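Local coordinates for ferrichrome ABC transporter substrate-binding protein (Staphylococcus pseudintermedius, PDB 5FLY), which probably binds ferrichrome-type iron(III) hydroxamate siderophores at the cell surface and delivers them to an ABC transporter for import, at residues 160-165 with 256-261; 172-175 with 179-182; 169-172 with 176-179. All coordinates share one frame; numbering follows the deposited sequence.

Contact 1 (160-165 with 256-261); sequences IFEDFD and VYWYND. With 7PG (2,5,8,11,14,17,20,23-octaoxapentacosan-25-ol), chain P.
The indole of Trp-258 meets the carboxylate of Glu-162 at its edge and the bound polyether on one face. On that face 7PG O1 sits 3.5 Å above the indole plane, over its centre. At the edge, Trp-258 NE1 donates a hydrogen bond to Glu-162 OE2, with donor and acceptor 2.8 Å apart and an N-H...O angle of 173°. The acceptor lies in the indole plane and is approached on the syn side of the carboxylate but somewhat out of its plane, which is turned 31° from the ring. With its CG anti to the backbone N (chi1 174°), the extended Glu-162 chain meets the indole about half-way between Glu-162 CA and Trp-258 CA, 9.8 Å apart.

This is the cleft of a class III solute-binding protein: strand 158-164 supplies the glutamate, and segment 256-261, just ahead of helix 262-278, supplies the tryptophan. The other carboxylate oxygen, Glu-162 OE1, is hydrogen-bonded to Tyr-171 OH and salt-bridged to Arg-177 NE, so both oxygens of this buried group are engaged. Two residues along the strand, the Phe-164 ring carries 7PG O2 3.2 Å above its centre, while Asp-165 CG lies over the opposite face, nearer the rim.

Contact 2 (172-175 with 179-182); sequences GKNW and SEVL. With 7PG (2,5,8,11,14,17,20,23-octaoxapentacosan-25-ol), chain P.
This is a local contact between a loop and the first turn of a helix: residues 172-175, which leave strand 167-171, fold back over the start of helix 179-185. The CA atoms of Lys-173 and Ser-179 are 5.1 Å apart and those of Asn-174 and Glu-180 5.2 Å, so the backbones themselves are close, and the contact buries 220 Å² in all.

One hydrogen bond joins the two segments. Trp-175 N donates to Ser-179 OG over 3.0 Å with an N-H...O angle of 152°. The serine hydroxyl stands between its own backbone N and carbonyl carbon (chi1 62°), a rotamer from which it reaches the Trp-175 amide and also donates to Gly-176 O. Ser-179 CB packs against Gly-172 O at 3.1 Å.

Glu-180 approaches from the next position of the helix. Its chain bends at chi2, bringing OE2 over one face of the 174-175 peptide, 3.2 Å from Asn-174 C. From there the angle to Trp-175 N is too poor for a hydrogen bond; OE2 instead accepts from Gly-176 N and from Asn-260 ND2. The Asn-174 amide stands almost perpendicular to the carboxylate, at 86°, and its OD1, hydrogen-bonded to Gln-184 NE2 and Tyr-113 N, rests against Glu-180 CG at 3.6 Å.

CB of Trp-175 is directed away from the helix, and the indole lies in the ligand pocket, where 7PG C13 is 3.4 Å above its face, offset toward the rim. Tyr-108 meets the same indole edge-to-face. A helix start that holds the preceding loop, with an aromatic side chain projecting from that loop, here lines the polyether pocket in the cleft of this class III solute-binding protein, probably the siderophore site.

Contact 3 (169-172 with 176-179); sequences YAYG and GRGS. With 7PG (2,5,8,11,14,17,20,23-octaoxapentacosan-25-ol), chain P.
Tyr-171 and Arg-177 bury the most surface here, 77 and 55 Å² respectively. The aliphatic part of the arginine runs across one face of the phenol ring in a CH-pi contact: Arg-177 CD lies 3.7 Å from the centroid of the Tyr-171 ring and 19° off the ring normal. A bend at chi2 (84°) carries the chain over the ring, and the guanidinium ends tilted 27° from the ring plane. Although Arg-177 NE comes within 3.2 Å of Tyr-171 OH, the angle is unsuitable for a hydrogen bond, both being engaged by Glu-162 OE1. Arg-177 NH1 is held by Trp-175 O, so two partners fix the guanidinium, and NH2 packs against carbon C5 of the polyether, close to the guanidinium plane.

Ser-179 buries 34 Å², packing on Gly-172 O. Separately, it ends a type I' turn that starts at Gly-176, with Arg-177 and Gly-178 at its centre, both with positive phi. Ser-179 N donates to Gly-176 O over 3.0 Å, joining the serine hydroxyl as second donor. Tyr-169, Tyr-171 and Arg-177 line the observed polyether pocket, probably the ferrichrome site, in the cleft of a class III solute-binding protein.

Overall arrangement
Along the chain, contacts 2 and 3 are nested inside the long loop closed by contact 1. They start from the same stretch and share Gly-172 and Ser-179, with centres about 6 Å apart. Contact 3 lies about 7 Å and contact 2 about 10 Å, centre to centre, from contact 1. Strands 158-164 and 167-171 are antiparallel neighbours in the mixed five-stranded sheet, and the chain then passes through the loop into helix 179-185. Segment 256-261 returns beside this unit just before helix 262-278, and Asn-260 ties it to contact 2 through Glu-180. All three contacts touch the polyether, and together they supply eight of the eleven residues of its pocket, probably the siderophore site.

Contact 1 (160-165 with 256-261)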
ATOM      1  N   ILE A 160      13.734  -2.116  -1.608  1.00  8.43           N
ATOM      2  CA  ILE A 160      12.772  -1.825  -2.667  1.00  9.78           C
ATOM      3  C   ILE A 160      13.072  -0.462  -3.248  1.00  9.49           C
ATOM      4  O   ILE A 160      12.983   0.552  -2.545  1.00  9.07           O
ATOM      5  CB  ILE A 160      11.296  -1.835  -2.176  1.00  9.79           C
ATOM      6  CG1 ILE A 160      10.972  -3.105  -1.390  1.00  9.25           C
ATOM      7  CG2 ILE A 160      10.353  -1.698  -3.361  1.00 10.98           C
ATOM      8  CD1 ILE A 160       9.745  -2.970  -0.532  1.00  9.63           C
ATOM      9  N   PHE A 161      13.450  -0.447  -4.517  1.00  8.69           N
ATOM     10  CA  PHE A 161      13.502   0.783  -5.291  1.00  8.66           C
ATOM     11  C   PHE A 161      12.270   0.896  -6.193  1.00 10.77           C
ATOM     12  O   PHE A 161      11.725  -0.118  -6.653  1.00 12.25           O
ATOM     13  CB  PHE A 161      14.759   0.846  -6.142  1.00  8.09           C
ATOM     14  CG  PHE A 161      16.050   0.955  -5.350  1.00  8.86           C
ATOM     15  CD1 PHE A 161      16.281   2.005  -4.460  1.00  8.57           C
ATOM     16  CD2 PHE A 161      17.049   0.010  -5.531  1.00  9.64           C
ATOM     17  CE1 PHE A 161      17.492   2.087  -3.760  1.00  9.68           C
ATOM     18  CE2 PHE A 161      18.247   0.085  -4.836  1.00 10.99           C
ATOM     19  CZ  PHE A 161      18.472   1.126  -3.953  1.00  9.44           C
ATOM     20  N   GLU A 162      11.807   2.122  -6.424  1.00  8.40           N
ATOM     21  CA  GLU A 162      10.834   2.351  -7.491  1.00  7.75           C
ATOM     22  C   GLU A 162      11.359   3.375  -8.478  1.00  8.77           C
ATOM     23  O   GLU A 162      11.829   4.446  -8.089  1.00  7.92           O
ATOM     24  CB  GLU A 162       9.480   2.822  -6.949  1.00  8.77           C
ATOM     25  CG  GLU A 162       8.497   3.197  -8.066  1.00  9.82           C
ATOM     26  CD  GLU A 162       7.084   3.449  -7.585  1.00 10.41           C
ATOM     27  OE1 GLU A 162       6.856   3.515  -6.349  1.00 10.38           O
ATOM     28  OE2 GLU A 162       6.197   3.579  -8.454  1.00 10.46           O
ATOM     29  N   ASP A 163      11.259   3.010  -9.751  1.00  9.33           N
ATOM     30  CA  ASP A 163      11.561   3.866 -10.896  1.00 10.78           C
ATOM     31  C   ASP A 163      10.261   4.569 -11.306  1.00 10.18           C
ATOM     32  O   ASP A 163       9.322   3.932 -11.784  1.00  8.34           O
ATOM     33  CB  ASP A 163      12.161   2.996 -12.022  1.00 13.34           C
ATOM     34  CG  ASP A 163      12.158   3.669 -13.396  1.00 16.03           C
ATOM     35  OD1 ASP A 163      12.556   4.846 -13.499  1.00 15.18           O
ATOM     36  OD2 ASP A 163      11.792   2.985 -14.390  1.00 17.93           O
ATOM     37  N   PHE A 164      10.180   5.876 -11.061  1.00  8.46           N
ATOM     38  CA  PHE A 164       8.960   6.618 -11.335  1.00  9.79           C
ATOM     39  C   PHE A 164       9.284   8.041 -11.766  1.00 10.45           C
ATOM     40  O   PHE A 164       9.988   8.756 -11.058  1.00 10.07           O
ATOM     41  CB  PHE A 164       8.052   6.647 -10.103  1.00  9.70           C
ATOM     42  CG  PHE A 164       6.785   7.412 -10.322  1.00 10.63           C
ATOM     43  CD1 PHE A 164       5.711   6.817 -10.950  1.00 11.28           C
ATOM     44  CD2 PHE A 164       6.676   8.743  -9.925  1.00 11.03           C
ATOM     45  CE1 PHE A 164       4.545   7.517 -11.175  1.00 12.19           C
ATOM     46  CE2 PHE A 164       5.498   9.450 -10.144  1.00 10.77           C
ATOM     47  CZ  PHE A 164       4.437   8.833 -10.763  1.00 11.42           C
ATOM     48  N   ASP A 165       8.768   8.421 -12.933  1.00 11.11           N
ATOM     49  CA  ASP A 165       8.995   9.739 -13.532  1.00 13.20           C
ATOM     50  C   ASP A 165      10.471  10.148 -13.485  1.00 12.78           C
ATOM     51  O   ASP A 165      10.817  11.294 -13.152  1.00 11.21           O
ATOM     52  CB  ASP A 165       8.117  10.789 -12.846  1.00 12.92           C
ATOM     53  CG  ASP A 165       6.636  10.618 -13.158  1.00 12.80           C
ATOM     54  OD1 ASP A 165       6.283   9.723 -13.968  1.00 12.72           O
ATOM     55  OD2 ASP A 165       5.816  11.410 -12.614  1.00 12.71           O
ATOM     56  N   VAL A 256       0.759  -2.744 -10.099  1.00  9.02           N
ATOM     57  CA  VAL A 256       0.176  -3.807  -9.293  1.00 10.75           C
ATOM     58  C   VAL A 256       0.564  -3.633  -7.830  1.00 10.28           C
ATOM     59  O   VAL A 256      -0.237  -3.877  -6.929  1.00 13.32           O
ATOM     60  CB  VAL A 256       0.639  -5.197  -9.792  1.00 12.03           C
ATOM     61  CG1 VAL A 256       0.307  -6.299  -8.779  1.00 15.58           C
ATOM     62  CG2 VAL A 256      -0.003  -5.508 -11.132  1.00 11.95           C
ATOM     63  N   TYR A 257       1.801  -3.202  -7.598  1.00  8.80           N
ATOM     64  CA  TYR A 257       2.408  -3.222  -6.260  1.00  8.25           C
ATOM     65  C   TYR A 257       2.200  -1.968  -5.399  1.00  7.85           C
ATOM     66  O   TYR A 257       2.578  -1.967  -4.228  1.00  6.97           O
ATOM     67  CB  TYR A 257       3.913  -3.472  -6.403  1.00  7.58           C
ATOM     68  CG  TYR A 257       4.301  -4.928  -6.438  1.00  8.98           C
ATOM     69  CD1 TYR A 257       3.994  -5.735  -7.531  1.00  8.02           C
ATOM     70  CD2 TYR A 257       4.969  -5.502  -5.372  1.00 10.74           C
ATOM     71  CE1 TYR A 257       4.343  -7.069  -7.551  1.00  8.90           C
ATOM     72  CE2 TYR A 257       5.318  -6.835  -5.381  1.00  9.24           C
ATOM     73  CZ  TYR A 257       5.001  -7.610  -6.482  1.00  9.57           C
ATOM     74  OH  TYR A 257       5.352  -8.933  -6.508  1.00 11.25           O
ATOM     75  N   TRP A 258       1.626  -0.904  -5.950  1.00  8.50           N
ATOM     76  CA  TRP A 258       1.523   0.342  -5.184  1.00 10.95           C
ATOM     77  C   TRP A 258       0.747   0.197  -3.879  1.00  9.64           C
ATOM     78  O   TRP A 258       1.098   0.828  -2.883  1.00 10.43           O
ATOM     79  CB  TRP A 258       0.854   1.447  -5.993  1.00 11.15           C
ATOM     80  CG  TRP A 258       1.720   2.072  -7.027  1.00 11.13           C
ATOM     81  CD1 TRP A 258       3.060   2.320  -6.941  1.00 10.56           C
ATOM     82  CD2 TRP A 258       1.307   2.505  -8.324  1.00 11.79           C
ATOM     83  NE1 TRP A 258       3.507   2.890  -8.112  1.00 12.00           N
ATOM     84  CE2 TRP A 258       2.446   3.012  -8.976  1.00 11.82           C
ATOM     85  CE3 TRP A 258       0.073   2.517  -9.001  1.00 14.64           C
ATOM     86  CZ2 TRP A 258       2.396   3.525 -10.268  1.00 13.49           C
ATOM     87  CZ3 TRP A 258       0.031   3.029 -10.296  1.00 15.29           C
ATOM     88  CH2 TRP A 258       1.182   3.523 -10.910  1.00 14.10           C
ATOM     89  N   TYR A 259      -0.325  -0.588  -3.893  1.00  8.00           N
ATOM     90  CA  TYR A 259      -1.287  -0.584  -2.782  1.00  9.00           C
ATOM     91  C   TYR A 259      -1.013  -1.679  -1.730  1.00  8.99           C
ATOM     92  O   TYR A 259      -0.147  -2.535  -1.920  1.00  9.41           O
ATOM     93  CB  TYR A 259      -2.712  -0.681  -3.365  1.00 10.31           C
ATOM     94  CG  TYR A 259      -3.012   0.566  -4.172  1.00  9.64           C
ATOM     95  CD1 TYR A 259      -3.274   1.761  -3.527  1.00 11.52           C
ATOM     96  CD2 TYR A 259      -2.961   0.567  -5.559  1.00  9.70           C
ATOM     97  CE1 TYR A 259      -3.513   2.925  -4.232  1.00 13.81           C
ATOM     98  CE2 TYR A 259      -3.192   1.740  -6.280  1.00 10.98           C
ATOM     99  CZ  TYR A 259      -3.461   2.909  -5.602  1.00 13.08           C
ATOM    100  OH  TYR A 259      -3.692   4.080  -6.289  1.00 13.18           O
ATOM    101  N   ASN A 260      -1.727  -1.623  -0.603  1.00 10.34           N
ATOM    102  CA  ASN A 260      -1.546  -2.601   0.468  1.00  9.56           C
ATOM    103  C   ASN A 260      -2.877  -3.094   1.035  1.00  7.47           C
ATOM    104  O   ASN A 260      -2.952  -3.532   2.173  1.00  7.29           O
ATOM    105  CB  ASN A 260      -0.648  -2.034   1.596  1.00 10.73           C
ATOM    106  CG  ASN A 260      -1.206  -0.768   2.261  1.00 10.21           C
ATOM    107  OD1 ASN A 260      -2.350  -0.372   2.061  1.00  8.96           O
ATOM    108  ND2 ASN A 260      -0.369  -0.131   3.076  1.00 12.53           N
ATOM    109  N   ASP A 261      -3.917  -3.007   0.211  1.00  6.97           N
ATOM    110  CA  ASP A 261      -5.224  -3.596   0.512  1.00  7.53           C
ATOM    111  C   ASP A 261      -5.193  -5.133   0.384  1.00  6.69           C
ATOM    112  O   ASP A 261      -4.290  -5.699  -0.237  1.00  6.48           O
ATOM    113  CB  ASP A 261      -6.245  -3.031  -0.451  1.00  8.34           C
ATOM    114  CG  ASP A 261      -5.931  -3.429  -1.863  1.00  9.10           C
ATOM    115  OD1 ASP A 261      -5.098  -2.739  -2.495  1.00  9.24           O
ATOM    116  OD2 ASP A 261      -6.453  -4.488  -2.312  1.00  8.69           O
TER
HETATM  117  C2  7PG P1295       0.315   6.004  -6.279  1.00 40.77           C
HETATM  118  O1  7PG P1295       1.080   6.003  -7.453  1.00 42.64           O
HETATM  119  C3  7PG P1295       2.456   6.093  -7.220  1.00 40.90           C
HETATM  120  C4  7PG P1295       2.933   7.524  -7.450  1.00 43.06           C
HETATM  121  O2  7PG P1295       4.328   7.573  -7.584  1.00 46.21           O
HETATM  122  C5  7PG P1295       5.037   6.973  -6.539  1.00 41.44           C
HETATM  123  C6  7PG P1295       6.320   7.735  -6.222  1.00 39.74           C
HETATM  124  O3  7PG P1295       6.574   7.667  -4.844  1.00 39.09           O
HETATM  125  C7  7PG P1295       5.947   8.634  -4.049  1.00 36.54           C
HETATM  126  C8  7PG P1295       6.061   8.225  -2.578  1.00 36.60           C
HETATM  127  O4  7PG P1295       5.340   9.071  -1.718  1.00 39.19           O
HETATM  128  C9  7PG P1295       3.974   9.145  -1.986  1.00 41.26           C
HETATM  129  C10 7PG P1295       3.123   9.462  -0.754  1.00 42.84           C
HETATM  130  O5  7PG P1295       1.887   8.822  -0.949  1.00 45.83           O
HETATM  131  C11 7PG P1295       1.031   8.698   0.155  1.00 44.30           C
HETATM  132  C12 7PG P1295       0.058   7.541  -0.094  1.00 41.54           C
HETATM  133  O6  7PG P1295       0.221   6.542   0.881  1.00 41.35           O
HETATM  134  C13 7PG P1295       0.996   5.424   0.540  1.00 39.58           C
HETATM  135  C14 7PG P1295       0.267   4.574  -0.494  1.00 38.24           C
HETATM  136  O7  7PG P1295       0.410   3.227  -0.143  1.00 43.04           O
HETATM  137  C15 7PG P1295      -0.642   2.391  -0.549  1.00 43.85           C

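Contact 2 (172-175 with 179-182)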
ATOM      1  N   GLY A 172      10.149   2.544   3.351  1.00  7.13           N
ATOM      2  CA  GLY A 172      10.112   1.987   4.688  1.00  7.20           C
ATOM      3  C   GLY A 172       9.242   0.742   4.757  1.00  7.17           C
ATOM      4  O   GLY A 172       8.861   0.192   3.727  1.00  7.20           O
ATOM      5  N   LYS A 173       8.898   0.296   5.967  1.00  7.11           N
ATOM      6  CA  LYS A 173       8.213  -0.987   6.106  1.00  7.03           C
ATOM      7  C   LYS A 173       6.713  -0.961   5.790  1.00  8.09           C
ATOM      8  O   LYS A 173       6.094  -2.018   5.709  1.00  8.98           O
ATOM      9  CB  LYS A 173       8.427  -1.540   7.519  1.00  8.41           C
ATOM     10  CG  LYS A 173       9.897  -1.813   7.831  1.00 13.60           C
ATOM     11  CD  LYS A 173      10.074  -2.593   9.140  1.00 17.14           C
ATOM     12  CE  LYS A 173      11.543  -2.954   9.387  1.00 19.82           C
ATOM     13  NZ  LYS A 173      12.375  -1.727   9.614  1.00 22.08           N
ATOM     14  N   ASN A 174       6.124   0.212   5.588  1.00  7.82           N
ATOM     15  CA  ASN A 174       4.675   0.283   5.374  1.00  7.01           C
ATOM     16  C   ASN A 174       4.302   1.410   4.410  1.00  7.10           C
ATOM     17  O   ASN A 174       3.536   2.311   4.770  1.00  7.15           O
ATOM     18  CB  ASN A 174       3.965   0.464   6.739  1.00  9.01           C
ATOM     19  CG  ASN A 174       2.520  -0.041   6.746  1.00 10.06           C
ATOM     20  OD1 ASN A 174       2.236  -1.132   7.244  1.00  9.43           O
ATOM     21  ND2 ASN A 174       1.601   0.772   6.250  1.00 10.74           N
ATOM     22  N   TRP A 175       4.826   1.353   3.184  1.00  6.78           N
ATOM     23  CA  TRP A 175       4.469   2.340   2.165  1.00  6.80           C
ATOM     24  C   TRP A 175       4.130   1.685   0.823  1.00  7.84           C
ATOM     25  O   TRP A 175       4.391   2.239  -0.245  1.00  6.98           O
ATOM     26  CB  TRP A 175       5.596   3.361   2.005  1.00  7.18           C
ATOM     27  CG  TRP A 175       5.055   4.729   1.724  1.00  8.03           C
ATOM     28  CD1 TRP A 175       4.793   5.272   0.503  1.00 11.27           C
ATOM     29  CD2 TRP A 175       4.654   5.704   2.694  1.00  8.06           C
ATOM     30  NE1 TRP A 175       4.270   6.541   0.653  1.00 12.50           N
ATOM     31  CE2 TRP A 175       4.179   6.828   1.986  1.00 10.06           C
ATOM     32  CE3 TRP A 175       4.680   5.747   4.086  1.00  7.37           C
ATOM     33  CZ2 TRP A 175       3.721   7.975   2.629  1.00  9.80           C
ATOM     34  CZ3 TRP A 175       4.234   6.888   4.721  1.00  9.74           C
ATOM     35  CH2 TRP A 175       3.750   7.979   3.989  1.00  9.63           C
ATOM     36  N   SER A 179       6.341  -3.555   0.504  1.00  8.46           N
ATOM     37  CA  SER A 179       7.044  -3.369   1.768  1.00  7.54           C
ATOM     38  C   SER A 179       6.361  -4.109   2.920  1.00  7.27           C
ATOM     39  O   SER A 179       7.031  -4.728   3.747  1.00  7.08           O
ATOM     40  CB  SER A 179       7.177  -1.875   2.096  1.00  7.24           C
ATOM     41  OG  SER A 179       5.912  -1.260   2.247  1.00  7.33           O
ATOM     42  N   GLU A 180       5.032  -4.070   2.962  1.00  8.23           N
ATOM     43  CA  GLU A 180       4.316  -4.748   4.035  1.00  7.47           C
ATOM     44  C   GLU A 180       4.562  -6.250   3.970  1.00  8.29           C
ATOM     45  O   GLU A 180       4.837  -6.883   4.990  1.00  7.93           O
ATOM     46  CB  GLU A 180       2.833  -4.436   3.956  1.00  9.84           C
ATOM     47  CG  GLU A 180       2.535  -2.964   4.178  1.00 10.33           C
ATOM     48  CD  GLU A 180       2.663  -2.099   2.933  1.00 11.16           C
ATOM     49  OE1 GLU A 180       2.908  -2.624   1.815  1.00 10.32           O
ATOM     50  OE2 GLU A 180       2.481  -0.867   3.098  1.00  9.90           O
ATOM     51  N   VAL A 181       4.466  -6.816   2.774  1.00  6.84           N
ATOM     52  CA  VAL A 181       4.682  -8.248   2.622  1.00  7.23           C
ATOM     53  C   VAL A 181       6.131  -8.633   2.964  1.00  7.69           C
ATOM     54  O   VAL A 181       6.365  -9.602   3.692  1.00  8.29           O
ATOM     55  CB  VAL A 181       4.322  -8.703   1.202  1.00  8.29           C
ATOM     56  CG1 VAL A 181       4.787 -10.142   0.962  1.00  9.69           C
ATOM     57  CG2 VAL A 181       2.823  -8.550   0.974  1.00 10.26           C
ATOM     58  N   LEU A 182       7.093  -7.884   2.433  1.00  7.21           N
ATOM     59  CA  LEU A 182       8.504  -8.224   2.562  1.00  7.37           C
ATOM     60  C   LEU A 182       9.027  -8.052   3.988  1.00  8.58           C
ATOM     61  O   LEU A 182       9.657  -8.969   4.515  1.00  8.60           O
ATOM     62  CB  LEU A 182       9.329  -7.393   1.589  1.00  7.93           C
ATOM     63  CG  LEU A 182       9.087  -7.723   0.116  1.00 11.39           C
ATOM     64  CD1 LEU A 182       9.642  -6.632  -0.790  1.00 13.11           C
ATOM     65  CD2 LEU A 182       9.675  -9.108  -0.232  1.00 11.02           C
TER
HETATM   66  C2  7PG P1295       0.315   6.004  -6.279  1.00 40.77           C
HETATM   67  O1  7PG P1295       1.080   6.003  -7.453  1.00 42.64           O
HETATM   68  C3  7PG P1295       2.456   6.093  -7.220  1.00 40.90           C
HETATM   69  C4  7PG P1295       2.933   7.524  -7.450  1.00 43.06           C
HETATM   70  O2  7PG P1295       4.328   7.573  -7.584  1.00 46.21           O
HETATM   71  C5  7PG P1295       5.037   6.973  -6.539  1.00 41.44           C
HETATM   72  C6  7PG P1295       6.320   7.735  -6.222  1.00 39.74           C
HETATM   73  O3  7PG P1295       6.574   7.667  -4.844  1.00 39.09           O
HETATM   74  C7  7PG P1295       5.947   8.634  -4.049  1.00 36.54           C
HETATM   75  C8  7PG P1295       6.061   8.225  -2.578  1.00 36.60           C
HETATM   76  O4  7PG P1295       5.340   9.071  -1.718  1.00 39.19           O
HETATM   77  C9  7PG P1295       3.974   9.145  -1.986  1.00 41.26           C
HETATM   78  C10 7PG P1295       3.123   9.462  -0.754  1.00 42.84           C
HETATM   79  O5  7PG P1295       1.887   8.822  -0.949  1.00 45.83           O
HETATM   80  C11 7PG P1295       1.031   8.698   0.155  1.00 44.30           C
HETATM   81  C12 7PG P1295       0.058   7.541  -0.094  1.00 41.54           C
HETATM   82  O6  7PG P1295       0.221   6.542   0.881  1.00 41.35           O
HETATM   83  C13 7PG P1295       0.996   5.424   0.540  1.00 39.58           C
HETATM   84  C14 7PG P1295       0.267   4.574  -0.494  1.00 38.24           C
HETATM   85  O7  7PG P1295       0.410   3.227  -0.143  1.00 43.04           O
HETATM   86  C15 7PG P1295      -0.642   2.391  -0.549  1.00 43.85           C

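Contact 3 (169-172 with 176-179)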
ATOM      1  N   TYR A 169      12.830   6.048  -5.916  1.00  8.52           N
ATOM      2  CA  TYR A 169      12.311   6.071  -4.552  1.00  8.87           C
ATOM      3  C   TYR A 169      12.683   4.788  -3.808  1.00  8.50           C
ATOM      4  O   TYR A 169      12.857   3.757  -4.431  1.00  9.31           O
ATOM      5  CB  TYR A 169      10.794   6.268  -4.581  1.00  9.80           C
ATOM      6  CG  TYR A 169      10.441   7.573  -5.262  1.00  9.33           C
ATOM      7  CD1 TYR A 169      10.416   8.760  -4.540  1.00 10.56           C
ATOM      8  CD2 TYR A 169      10.194   7.623  -6.625  1.00 10.32           C
ATOM      9  CE1 TYR A 169      10.121   9.955  -5.147  1.00 11.94           C
ATOM     10  CE2 TYR A 169       9.912   8.823  -7.250  1.00 10.06           C
ATOM     11  CZ  TYR A 169       9.873   9.985  -6.501  1.00 12.02           C
ATOM     12  OH  TYR A 169       9.582  11.191  -7.109  1.00 15.00           O
ATOM     13  N   ALA A 170      12.847   4.863  -2.491  1.00  8.48           N
ATOM     14  CA  ALA A 170      12.989   3.658  -1.671  1.00  9.12           C
ATOM     15  C   ALA A 170      12.027   3.740  -0.499  1.00  8.17           C
ATOM     16  O   ALA A 170      11.664   4.836  -0.068  1.00  7.32           O
ATOM     17  CB  ALA A 170      14.430   3.482  -1.189  1.00  9.28           C
ATOM     18  N   TYR A 171      11.613   2.589   0.019  1.00  7.26           N
ATOM     19  CA  TYR A 171      10.501   2.550   0.984  1.00  7.19           C
ATOM     20  C   TYR A 171      10.838   1.994   2.352  1.00  7.55           C
ATOM     21  O   TYR A 171      11.736   1.159   2.503  1.00  7.23           O
ATOM     22  CB  TYR A 171       9.345   1.765   0.360  1.00  7.08           C
ATOM     23  CG  TYR A 171       8.905   2.466  -0.888  1.00  8.72           C
ATOM     24  CD1 TYR A 171       8.222   3.669  -0.805  1.00  9.56           C
ATOM     25  CD2 TYR A 171       9.254   1.988  -2.146  1.00  8.23           C
ATOM     26  CE1 TYR A 171       7.858   4.360  -1.939  1.00  9.44           C
ATOM     27  CE2 TYR A 171       8.893   2.676  -3.286  1.00  8.59           C
ATOM     28  CZ  TYR A 171       8.190   3.863  -3.172  1.00  9.65           C
ATOM     29  OH  TYR A 171       7.816   4.581  -4.280  1.00 10.57           O
ATOM     30  N   GLY A 172      10.149   2.544   3.351  1.00  7.13           N
ATOM     31  CA  GLY A 172      10.112   1.987   4.688  1.00  7.20           C
ATOM     32  C   GLY A 172       9.242   0.742   4.757  1.00  7.17           C
ATOM     33  O   GLY A 172       8.861   0.192   3.727  1.00  7.20           O
ATOM     34  N   GLY A 176       3.520   0.506   0.877  1.00  8.93           N
ATOM     35  CA  GLY A 176       3.185  -0.211  -0.334  1.00  8.17           C
ATOM     36  C   GLY A 176       4.426  -0.706  -1.043  1.00  8.67           C
ATOM     37  O   GLY A 176       5.473  -0.868  -0.430  1.00  7.27           O
ATOM     38  N   ARG A 177       4.275  -0.972  -2.337  1.00  9.82           N
ATOM     39  CA  ARG A 177       5.331  -1.506  -3.181  1.00  9.35           C
ATOM     40  C   ARG A 177       5.911  -2.802  -2.618  1.00 10.25           C
ATOM     41  O   ARG A 177       7.090  -3.091  -2.803  1.00 10.63           O
ATOM     42  CB  ARG A 177       6.436  -0.464  -3.375  1.00 10.12           C
ATOM     43  CG  ARG A 177       5.997   0.747  -4.161  1.00 10.17           C
ATOM     44  CD  ARG A 177       5.316   1.788  -3.292  1.00  9.93           C
ATOM     45  NE  ARG A 177       5.027   2.998  -4.060  1.00 12.70           N
ATOM     46  CZ  ARG A 177       4.170   3.940  -3.685  1.00 13.64           C
ATOM     47  NH1 ARG A 177       3.497   3.833  -2.549  1.00 13.27           N
ATOM     48  NH2 ARG A 177       3.983   4.995  -4.461  1.00 13.76           N
ATOM     49  N   GLY A 178       5.071  -3.587  -1.953  1.00  7.41           N
ATOM     50  CA  GLY A 178       5.519  -4.851  -1.393  1.00  8.17           C
ATOM     51  C   GLY A 178       6.181  -4.765  -0.027  1.00  8.00           C
ATOM     52  O   GLY A 178       6.523  -5.790   0.557  1.00  8.03           O
ATOM     53  N   SER A 179       6.341  -3.555   0.504  1.00  8.46           N
ATOM     54  CA  SER A 179       7.044  -3.369   1.768  1.00  7.54           C
ATOM     55  C   SER A 179       6.361  -4.109   2.920  1.00  7.27           C
ATOM     56  O   SER A 179       7.031  -4.728   3.747  1.00  7.08           O
ATOM     57  CB  SER A 179       7.177  -1.875   2.096  1.00  7.24           C
ATOM     58  OG  SER A 179       5.912  -1.260   2.247  1.00  7.33           O
TER
HETATM   59  C2  7PG P1295       0.315   6.004  -6.279  1.00 40.77           C
HETATM   60  O1  7PG P1295       1.080   6.003  -7.453  1.00 42.64           O
HETATM   61  C3  7PG P1295       2.456   6.093  -7.220  1.00 40.90           C
HETATM   62  C4  7PG P1295       2.933   7.524  -7.450  1.00 43.06           C
HETATM   63  O2  7PG P1295       4.328   7.573  -7.584  1.00 46.21           O
HETATM   64  C5  7PG P1295       5.037   6.973  -6.539  1.00 41.44           C
HETATM   65  C6  7PG P1295       6.320   7.735  -6.222  1.00 39.74           C
HETATM   66  O3  7PG P1295       6.574   7.667  -4.844  1.00 39.09           O
HETATM   67  C7  7PG P1295       5.947   8.634  -4.049  1.00 36.54           C
HETATM   68  C8  7PG P1295       6.061   8.225  -2.578  1.00 36.60           C
HETATM   69  O4  7PG P1295       5.340   9.071  -1.718  1.00 39.19           O
HETATM   70  C9  7PG P1295       3.974   9.145  -1.986  1.00 41.26           C
HETATM   71  C10 7PG P1295       3.123   9.462  -0.754  1.00 42.84           C
HETATM   72  O5  7PG P1295       1.887   8.822  -0.949  1.00 45.83           O
HETATM   73  C11 7PG P1295       1.031   8.698   0.155  1.00 44.30           C
HETATM   74  C12 7PG P1295       0.058   7.541  -0.094  1.00 41.54           C
HETATM   75  O6  7PG P1295       0.221   6.542   0.881  1.00 41.35           O
HETATM   76  C13 7PG P1295       0.996   5.424   0.540  1.00 39.58           C
HETATM   77  C14 7PG P1295       0.267   4.574  -0.494  1.00 38.24           C
HETATM   78  O7  7PG P1295       0.410   3.227  -0.143  1.00 43.04           O
HETATM   79  C15 7PG P1295      -0.642   2.391  -0.549  1.00 43.85           C